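Local coordinates for protein Phikz039 (Pseudomonas phage phikz, PDB 3ZBP) that belongs to the phage-encoded tubulin-like proteins, sharing their central beta sheet flanked by helices, and carries bound GDP, at residues 128-133 with 163-168; 250-255 with 273-278; 83-88 with 114-119. All coordinates share one frame; numbering follows the deposited sequence.

Contact 1 of 3, residues 128-133 with 163-168; sequences VSVVIG and IINYHE. With GDP (guanosine-5'-diphosphate), chain B.
Ser129 and Ile163 begin a parallel strand pairing, with Ser129 N 3.0 Å from Ile163 O. The bonds then alternate: Asn165 N donates to Ser129 O, Val131 N to Asn165 O and His167 N to Val131 O, and Gly133 N ends the series 2.8 Å from His167 O. In strand 127-133 the remaining backbone groups of Val128, Val130 and Ile132 pair on the other side, with Asn98, Val100, Tyr102 and Met104. The carbonyl of Ile163 accepts twice, since a water donates to Ile163 O at 2.8 Å; the same water lies 2.7 Å from Ser129 OG, which is also bonded to Tyr102 OH.

Asn165 and His167 share the face that carries Val130. His167 NE2 donates to Asn165 OD1 at 2.7 Å from above the amide plane, while Asn165 ND2 goes to Leu224 O. Both methyls of Val130 lie beside Asn165 OD1. On the reverse face, Tyr166 has CG anti to its backbone N (chi1 179°), which sends the ring along the strand until OH passes 3.7 Å from Gly133 CA. That hydroxyl donates to Glu168 OE1 at 2.5 Å, from the anti side and somewhat out of the carboxylate plane.

The pairing completes the right-handed beta-alpha-beta unit built with helix 138-158, and Ile132 CD1 reaches GDP N2 at 3.6 Å. Arg291 and Arg295 form salt bridges with Glu168, one to each oxygen, so a tyrosine proton and two positive charges converge on this buried carboxylate and would probably favour its ionised form.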
# COMPACT_ATOMS: atom_id res chain seq x y z
N VAL A 128 -6.11 1.54 0.39
CA VAL A 128 -4.77 2.05 0.70
C VAL A 128 -3.73 1.13 0.05
O VAL A 128 -3.90 -0.08 0.05
CB VAL A 128 -4.56 2.10 2.23
CG1 VAL A 128 -3.07 2.32 2.58
CG2 VAL A 128 -5.42 3.21 2.84
N SER A 129 -2.67 1.70 -0.51
CA SER A 129 -1.56 0.88 -0.99
C SER A 129 -0.38 1.00 -0.05
O SER A 129 -0.06 2.08 0.44
CB SER A 129 -1.11 1.31 -2.39
OG SER A 129 -2.13 1.08 -3.35
N VAL A 130 0.27 -0.14 0.20
CA VAL A 130 1.54 -0.19 0.93
C VAL A 130 2.55 -0.66 -0.09
O VAL A 130 2.48 -1.80 -0.56
CB VAL A 130 1.46 -1.18 2.12
CG1 VAL A 130 2.84 -1.34 2.77
CG2 VAL A 130 0.45 -0.68 3.15
N VAL A 131 3.48 0.22 -0.46
CA VAL A 131 4.35 -0.01 -1.61
C VAL A 131 5.83 0.15 -1.28
O VAL A 131 6.18 0.73 -0.26
CB VAL A 131 3.98 0.91 -2.77
CG1 VAL A 131 2.48 0.89 -3.04
CG2 VAL A 131 4.46 2.34 -2.49
N ILE A 132 6.70 -0.37 -2.15
CA ILE A 132 8.14 -0.34 -1.94
C ILE A 132 8.87 0.24 -3.15
O ILE A 132 8.79 -0.31 -4.25
CB ILE A 132 8.72 -1.77 -1.72
CG1 ILE A 132 8.10 -2.44 -0.50
CG2 ILE A 132 10.25 -1.72 -1.59
CD1 ILE A 132 8.23 -3.98 -0.50
N GLY A 133 9.59 1.34 -2.94
CA GLY A 133 10.44 1.91 -3.97
C GLY A 133 11.83 1.30 -3.89
O GLY A 133 12.32 0.98 -2.80
N ILE A 163 -4.15 6.64 -2.28
CA ILE A 163 -3.41 6.76 -1.02
C ILE A 163 -2.21 5.83 -1.01
O ILE A 163 -2.34 4.60 -1.15
CB ILE A 163 -4.32 6.42 0.17
CG1 ILE A 163 -5.56 7.32 0.17
CG2 ILE A 163 -3.56 6.60 1.48
CD1 ILE A 163 -6.65 6.87 1.18
N ILE A 164 -1.03 6.41 -0.80
CA ILE A 164 0.20 5.66 -0.90
C ILE A 164 0.96 5.68 0.42
O ILE A 164 1.38 6.75 0.88
CB ILE A 164 1.11 6.27 -1.98
CG1 ILE A 164 0.37 6.37 -3.32
CG2 ILE A 164 2.41 5.48 -2.09
CD1 ILE A 164 -0.00 5.03 -3.94
N ASN A 165 1.14 4.51 1.02
CA ASN A 165 2.05 4.35 2.15
C ASN A 165 3.39 3.84 1.59
O ASN A 165 3.49 2.69 1.13
CB ASN A 165 1.45 3.41 3.20
CG ASN A 165 2.38 3.17 4.38
OD1 ASN A 165 2.87 2.06 4.58
ND2 ASN A 165 2.60 4.22 5.20
N TYR A 166 4.40 4.71 1.62
CA TYR A 166 5.66 4.49 0.89
C TYR A 166 6.80 3.99 1.78
O TYR A 166 7.11 4.60 2.82
CB TYR A 166 6.07 5.78 0.18
CG TYR A 166 7.36 5.68 -0.59
CD1 TYR A 166 7.40 5.05 -1.83
CD2 TYR A 166 8.54 6.20 -0.08
CE1 TYR A 166 8.59 4.95 -2.54
CE2 TYR A 166 9.73 6.10 -0.78
CZ TYR A 166 9.74 5.48 -2.01
OH TYR A 166 10.92 5.37 -2.71
N HIS A 167 7.40 2.88 1.38
CA HIS A 167 8.62 2.38 1.99
C HIS A 167 9.70 2.33 0.91
O HIS A 167 9.41 2.13 -0.27
CB HIS A 167 8.36 1.00 2.59
CG HIS A 167 7.28 1.01 3.62
ND1 HIS A 167 7.54 1.02 4.97
CD2 HIS A 167 5.93 1.07 3.49
CE1 HIS A 167 6.40 1.06 5.63
NE2 HIS A 167 5.41 1.09 4.76
N GLU A 168 10.95 2.51 1.32
CA GLU A 168 12.04 2.54 0.35
C GLU A 168 13.12 1.53 0.73
O GLU A 168 13.51 1.43 1.90
CB GLU A 168 12.62 3.96 0.25
CG GLU A 168 13.59 4.17 -0.90
CD GLU A 168 13.87 5.64 -1.16
OE1 GLU A 168 12.91 6.38 -1.51
OE2 GLU A 168 15.04 6.06 -1.01
PB GDP B . 7.50 -8.54 -9.29
O1B GDP B . 7.65 -8.50 -10.80
O2B GDP B . 7.17 -9.94 -8.83
O3B GDP B . 6.37 -7.62 -8.91
O3A GDP B . 8.90 -8.00 -8.68
PA GDP B . 9.39 -8.16 -7.16
O1A GDP B . 8.33 -7.79 -6.17
O2A GDP B . 9.84 -9.57 -6.88
O5' GDP B . 10.73 -7.26 -7.11
C5' GDP B . 10.80 -5.89 -7.50
C4' GDP B . 11.70 -5.08 -6.56
O4' GDP B . 11.29 -5.36 -5.22
C3' GDP B . 13.19 -5.40 -6.61
O3' GDP B . 13.88 -4.16 -6.35
C2' GDP B . 13.43 -6.29 -5.42
O2' GDP B . 14.75 -6.11 -4.92
C1' GDP B . 12.41 -5.77 -4.42
N9 GDP B . 11.88 -6.81 -3.53
C8 GDP B . 11.54 -8.05 -3.91
N7 GDP B . 11.05 -8.76 -2.86
C5 GDP B . 11.08 -7.95 -1.78
C6 GDP B . 10.70 -8.08 -0.37
O6 GDP B . 10.23 -9.17 0.06
N1 GDP B . 10.86 -7.02 0.44
C2 GDP B . 11.36 -5.86 -0.03
N2 GDP B . 11.50 -4.83 0.83
N3 GDP B . 11.74 -5.67 -1.32
C4 GDP B . 11.61 -6.67 -2.23
O HOH W 1 -3.81 3.11 -3.03

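Contact 2 of 3, residues 250-255 with 273-278; sequences DRDVSI and FDQMHF
Asp252 and Gln275 are the closest backbone pair here, yet their CA atoms stand 8.9 Å apart, so no backbone-backbone bond forms, and the gap is spanned by side chains and by a water that reaches Asp274 O. Asp252 ends helix 249-252, Val253 being the first residue to leave helical geometry, and Gln275 opens strand 275-282. Both belong to the tubulin-like C-terminal domain, where Arg251, Asp252 and Asp274 build a salt-bridge network.

Arg251 NH1 is the shared cation. It forms a salt bridge with Asp252 OD2 at 2.7 Å and, across the contact, two weak hydrogen bonds, part of a salt bridge, at 3.4 Å to Asp274 OD1 and 3.5 Å to Asp274 OD2. Asp274 presents its carboxylate at the edge of the guanidinium, the two planes being 67° apart, which suits a loose fork around one nitrogen more than a flat two-nitrogen pairing. CG of Asp274 is anti to the backbone N (chi1 178°), extending the acid toward the helix end. Arg251 NE forms a further salt bridge with Asp248. The two acids come near each other, Asp252 OD2 to Asp274 OD1 being 3.5 Å, a closeness that the guanidinium would partly offset. The water sits between Asp252 OD2 and Asp274 O.

Gln275 NE2 lies 3.3 Å from Asp252 OD2. The other end of the amide is fixed: His277 NE2 donates to Gln275 OE1 at 2.6 Å, with that oxygen in the plane of the imidazole ring.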
# COMPACT_ATOMS: atom_id res chain seq x y z
N ASP A 250 -8.98 10.88 27.95
CA ASP A 250 -9.10 11.77 29.11
C ASP A 250 -7.89 12.70 29.17
O ASP A 250 -8.02 13.88 29.48
CB ASP A 250 -9.20 10.97 30.43
CG ASP A 250 -10.57 10.32 30.65
OD1 ASP A 250 -11.38 10.21 29.71
OD2 ASP A 250 -10.82 9.90 31.79
N ARG A 251 -6.72 12.16 28.85
CA ARG A 251 -5.47 12.92 28.88
C ARG A 251 -5.23 13.64 27.54
O ARG A 251 -4.81 14.80 27.51
CB ARG A 251 -4.29 11.96 29.15
CG ARG A 251 -2.93 12.62 29.49
CD ARG A 251 -1.73 11.99 28.72
NE ARG A 251 -1.62 10.53 28.89
CZ ARG A 251 -1.18 9.69 27.95
NH1 ARG A 251 -0.79 10.14 26.76
NH2 ARG A 251 -1.12 8.39 28.20
N ASP A 252 -5.54 12.94 26.44
CA ASP A 252 -5.04 13.35 25.11
C ASP A 252 -6.03 13.98 24.12
O ASP A 252 -5.61 14.54 23.12
CB ASP A 252 -4.37 12.16 24.43
CG ASP A 252 -3.16 11.64 25.18
OD1 ASP A 252 -2.42 12.46 25.78
OD2 ASP A 252 -2.94 10.41 25.18
N VAL A 253 -7.34 13.88 24.38
CA VAL A 253 -8.32 14.34 23.38
C VAL A 253 -9.19 15.52 23.83
O VAL A 253 -9.97 15.40 24.77
CB VAL A 253 -9.24 13.19 22.96
CG1 VAL A 253 -10.35 13.70 22.05
CG2 VAL A 253 -8.42 12.10 22.27
N SER A 254 -9.04 16.66 23.14
CA SER A 254 -9.86 17.84 23.38
C SER A 254 -11.00 17.86 22.38
O SER A 254 -11.02 17.06 21.45
CB SER A 254 -9.04 19.11 23.18
OG SER A 254 -8.70 19.23 21.80
N ILE A 255 -11.95 18.79 22.55
CA ILE A 255 -13.08 18.87 21.63
C ILE A 255 -12.59 19.39 20.28
O ILE A 255 -13.12 19.03 19.23
CB ILE A 255 -14.26 19.72 22.16
CG1 ILE A 255 -15.49 19.52 21.28
CG2 ILE A 255 -13.92 21.20 22.18
CD1 ILE A 255 -16.05 18.12 21.33
N PHE A 273 -0.99 0.07 22.95
CA PHE A 273 -0.36 1.32 22.49
C PHE A 273 -0.95 2.54 23.19
O PHE A 273 -2.05 2.48 23.74
CB PHE A 273 -0.48 1.47 20.96
CG PHE A 273 -1.91 1.55 20.44
CD1 PHE A 273 -2.57 2.77 20.36
CD2 PHE A 273 -2.57 0.41 20.00
CE1 PHE A 273 -3.88 2.85 19.87
CE2 PHE A 273 -3.87 0.47 19.52
CZ PHE A 273 -4.52 1.70 19.45
N ASP A 274 -0.20 3.64 23.17
CA ASP A 274 -0.68 4.92 23.66
C ASP A 274 -1.58 5.59 22.62
O ASP A 274 -2.76 5.83 22.88
CB ASP A 274 0.52 5.82 24.00
CG ASP A 274 0.10 7.21 24.49
OD1 ASP A 274 -1.10 7.45 24.68
OD2 ASP A 274 0.99 8.06 24.66
N GLN A 275 -1.02 5.91 21.45
CA GLN A 275 -1.80 6.53 20.39
C GLN A 275 -1.22 6.22 19.01
O GLN A 275 -0.01 5.99 18.87
CB GLN A 275 -1.93 8.05 20.63
CG GLN A 275 -0.62 8.80 20.81
CD GLN A 275 -0.83 10.27 21.17
OE1 GLN A 275 -0.67 11.16 20.34
NE2 GLN A 275 -1.15 10.52 22.43
N MET A 276 -2.09 6.16 18.00
CA MET A 276 -1.66 5.93 16.62
C MET A 276 -2.26 6.98 15.71
O MET A 276 -3.45 7.27 15.79
CB MET A 276 -2.07 4.53 16.15
CG MET A 276 -1.20 3.42 16.70
SD MET A 276 -1.45 1.83 15.87
CE MET A 276 -3.23 1.62 16.00
N HIS A 277 -1.42 7.55 14.85
CA HIS A 277 -1.86 8.61 13.95
C HIS A 277 -1.65 8.23 12.50
O HIS A 277 -0.57 7.78 12.11
CB HIS A 277 -1.11 9.90 14.27
CG HIS A 277 -1.28 10.34 15.69
ND1 HIS A 277 -2.44 10.94 16.14
CD2 HIS A 277 -0.46 10.25 16.76
CE1 HIS A 277 -2.32 11.20 17.43
NE2 HIS A 277 -1.12 10.81 17.83
N PHE A 278 -2.69 8.41 11.70
CA PHE A 278 -2.64 8.04 10.30
C PHE A 278 -2.86 9.31 9.50
O PHE A 278 -3.99 9.78 9.33
CB PHE A 278 -3.69 6.98 10.00
CG PHE A 278 -3.56 5.74 10.86
CD1 PHE A 278 -3.99 5.74 12.17
CD2 PHE A 278 -3.01 4.58 10.34
CE1 PHE A 278 -3.88 4.59 12.97
CE2 PHE A 278 -2.89 3.43 11.12
CZ PHE A 278 -3.33 3.43 12.44
O HOH W 2 -3.97 8.14 24.21

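Contact 3 of 3, residues 83-88 with 114-119; sequences AHIPAI and PSLVSH
Ile85 meets Ser115 and His119 with different branches: Ile85 CD1 touches Ser115 CB at 3.7 Å, and Ile85 CG2 touches His119 CB, also at 3.7 Å. The side chains of Ile85 and His119 slide past each other in opposite directions. Next to this pair, Pro86 lies over one face of the imidazole, its CA 4.2 Å from the His119 ring centroid and 24° off the ring normal, a CH-pi contact displaced toward the rim. One turn further along helix 85-91, Ile88 CG2 meets Leu116 CD1 at 3.9 Å.

The first torsion of His119 places CG anti to the backbone N (chi1 178°), which carries the ring across to the proline. At its far end a water donates to Pro86 O at 2.8 Å and lies 3.3 Å from His119 NE2. Ser115 OG turns back into its own helix and bonds to Thr111 O, leaving CB to face the isoleucine.

Behind the contact, Val117 packs on Val100 and Ser129, seating helix 109-122 against the sheet. With no hydrogen bond made directly between the two segments, this is largely apolar helix-to-helix packing with a CH-pi contact and a water at its edge, as in the layered alpha/beta nucleotide-binding domain of tubulin-like proteins.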
# COMPACT_ATOMS: atom_id res chain seq x y z
N ALA A 83 -7.00 -7.98 -18.63
CA ALA A 83 -8.31 -8.60 -18.82
C ALA A 83 -8.83 -9.31 -17.55
O ALA A 83 -10.03 -9.52 -17.41
CB ALA A 83 -8.29 -9.56 -20.00
N HIS A 84 -7.94 -9.65 -16.62
CA HIS A 84 -8.38 -10.42 -15.45
C HIS A 84 -8.68 -9.61 -14.19
O HIS A 84 -9.08 -10.19 -13.17
CB HIS A 84 -7.37 -11.52 -15.12
CG HIS A 84 -7.48 -12.72 -16.02
ND1 HIS A 84 -6.99 -12.73 -17.30
CD2 HIS A 84 -8.04 -13.93 -15.82
CE1 HIS A 84 -7.23 -13.90 -17.86
NE2 HIS A 84 -7.87 -14.65 -16.98
N ILE A 85 -8.51 -8.29 -14.25
CA ILE A 85 -8.67 -7.46 -13.06
C ILE A 85 -10.08 -7.56 -12.45
O ILE A 85 -10.22 -7.82 -11.25
CB ILE A 85 -8.26 -5.99 -13.31
CG1 ILE A 85 -6.75 -5.89 -13.52
CG2 ILE A 85 -8.67 -5.12 -12.13
CD1 ILE A 85 -5.93 -6.36 -12.30
N PRO A 86 -11.14 -7.38 -13.26
CA PRO A 86 -12.45 -7.54 -12.63
C PRO A 86 -12.67 -8.94 -12.03
O PRO A 86 -13.37 -9.07 -11.03
CB PRO A 86 -13.44 -7.28 -13.77
CG PRO A 86 -12.65 -6.44 -14.77
CD PRO A 86 -11.25 -6.99 -14.68
N ALA A 87 -12.05 -9.97 -12.61
CA ALA A 87 -12.22 -11.32 -12.07
C ALA A 87 -11.61 -11.45 -10.67
O ALA A 87 -12.17 -12.11 -9.79
CB ALA A 87 -11.63 -12.36 -13.00
N ILE A 88 -10.45 -10.83 -10.47
CA ILE A 88 -9.80 -10.84 -9.16
C ILE A 88 -10.72 -10.29 -8.07
O ILE A 88 -10.89 -10.91 -7.02
CB ILE A 88 -8.49 -10.05 -9.21
CG1 ILE A 88 -7.47 -10.80 -10.06
CG2 ILE A 88 -7.95 -9.82 -7.80
CD1 ILE A 88 -6.27 -9.98 -10.46
N PRO A 114 -1.72 -1.42 -8.79
CA PRO A 114 -2.43 -0.18 -9.09
C PRO A 114 -3.66 -0.43 -9.99
O PRO A 114 -4.62 0.34 -9.91
CB PRO A 114 -1.38 0.65 -9.83
CG PRO A 114 -0.05 0.14 -9.25
CD PRO A 114 -0.29 -1.36 -9.16
N SER A 115 -3.63 -1.47 -10.82
CA SER A 115 -4.80 -1.80 -11.62
C SER A 115 -5.96 -2.18 -10.72
O SER A 115 -7.11 -1.78 -10.97
CB SER A 115 -4.50 -2.93 -12.61
OG SER A 115 -3.55 -2.49 -13.58
N LEU A 116 -5.66 -2.93 -9.67
CA LEU A 116 -6.70 -3.35 -8.73
C LEU A 116 -7.20 -2.13 -7.96
O LEU A 116 -8.41 -1.95 -7.78
CB LEU A 116 -6.11 -4.37 -7.78
CG LEU A 116 -7.06 -5.20 -6.96
CD1 LEU A 116 -8.02 -5.95 -7.87
CD2 LEU A 116 -6.22 -6.17 -6.16
N VAL A 117 -6.28 -1.28 -7.51
CA VAL A 117 -6.68 -0.10 -6.75
C VAL A 117 -7.64 0.74 -7.57
O VAL A 117 -8.67 1.19 -7.07
CB VAL A 117 -5.47 0.76 -6.34
CG1 VAL A 117 -5.94 2.10 -5.75
CG2 VAL A 117 -4.60 0.01 -5.35
N SER A 118 -7.31 0.93 -8.84
CA SER A 118 -8.16 1.70 -9.74
C SER A 118 -9.55 1.06 -9.85
O SER A 118 -10.57 1.73 -9.73
CB SER A 118 -7.52 1.80 -11.12
OG SER A 118 -8.18 2.78 -11.90
N HIS A 119 -9.57 -0.25 -10.09
CA HIS A 119 -10.85 -0.94 -10.23
C HIS A 119 -11.71 -0.78 -8.97
O HIS A 119 -12.89 -0.43 -9.05
CB HIS A 119 -10.64 -2.42 -10.54
CG HIS A 119 -11.92 -3.19 -10.64
ND1 HIS A 119 -12.68 -3.22 -11.79
CD2 HIS A 119 -12.60 -3.93 -9.73
CE1 HIS A 119 -13.76 -3.96 -11.59
NE2 HIS A 119 -13.73 -4.40 -10.34
O HOH W 3 -15.32 -7.25 -10.31

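In the fold
From the N terminus, contact 3 comes first: it closes a 25-residue excursion that includes strand 97-103 and sets helix 85-91 against helix 109-122. The chain then passes into strand 127-133, on which helix 109-122 rests, so contacts 3 and 1 adjoin, and contact 1 closes the excursion through helix 138-158. Contact 2 follows much later, joining the end of helix 249-252 to the start of strand 275-282. The three loops are in series, neither nesting nor crossing. Contact 2 does not touch contact 1, their centres lying 25 Å apart, but both reach the same sheet, in which strand 222-227 separates 163-168 from 275-282. Contacts 2 and 3 lie on opposite sides of the chain's centre.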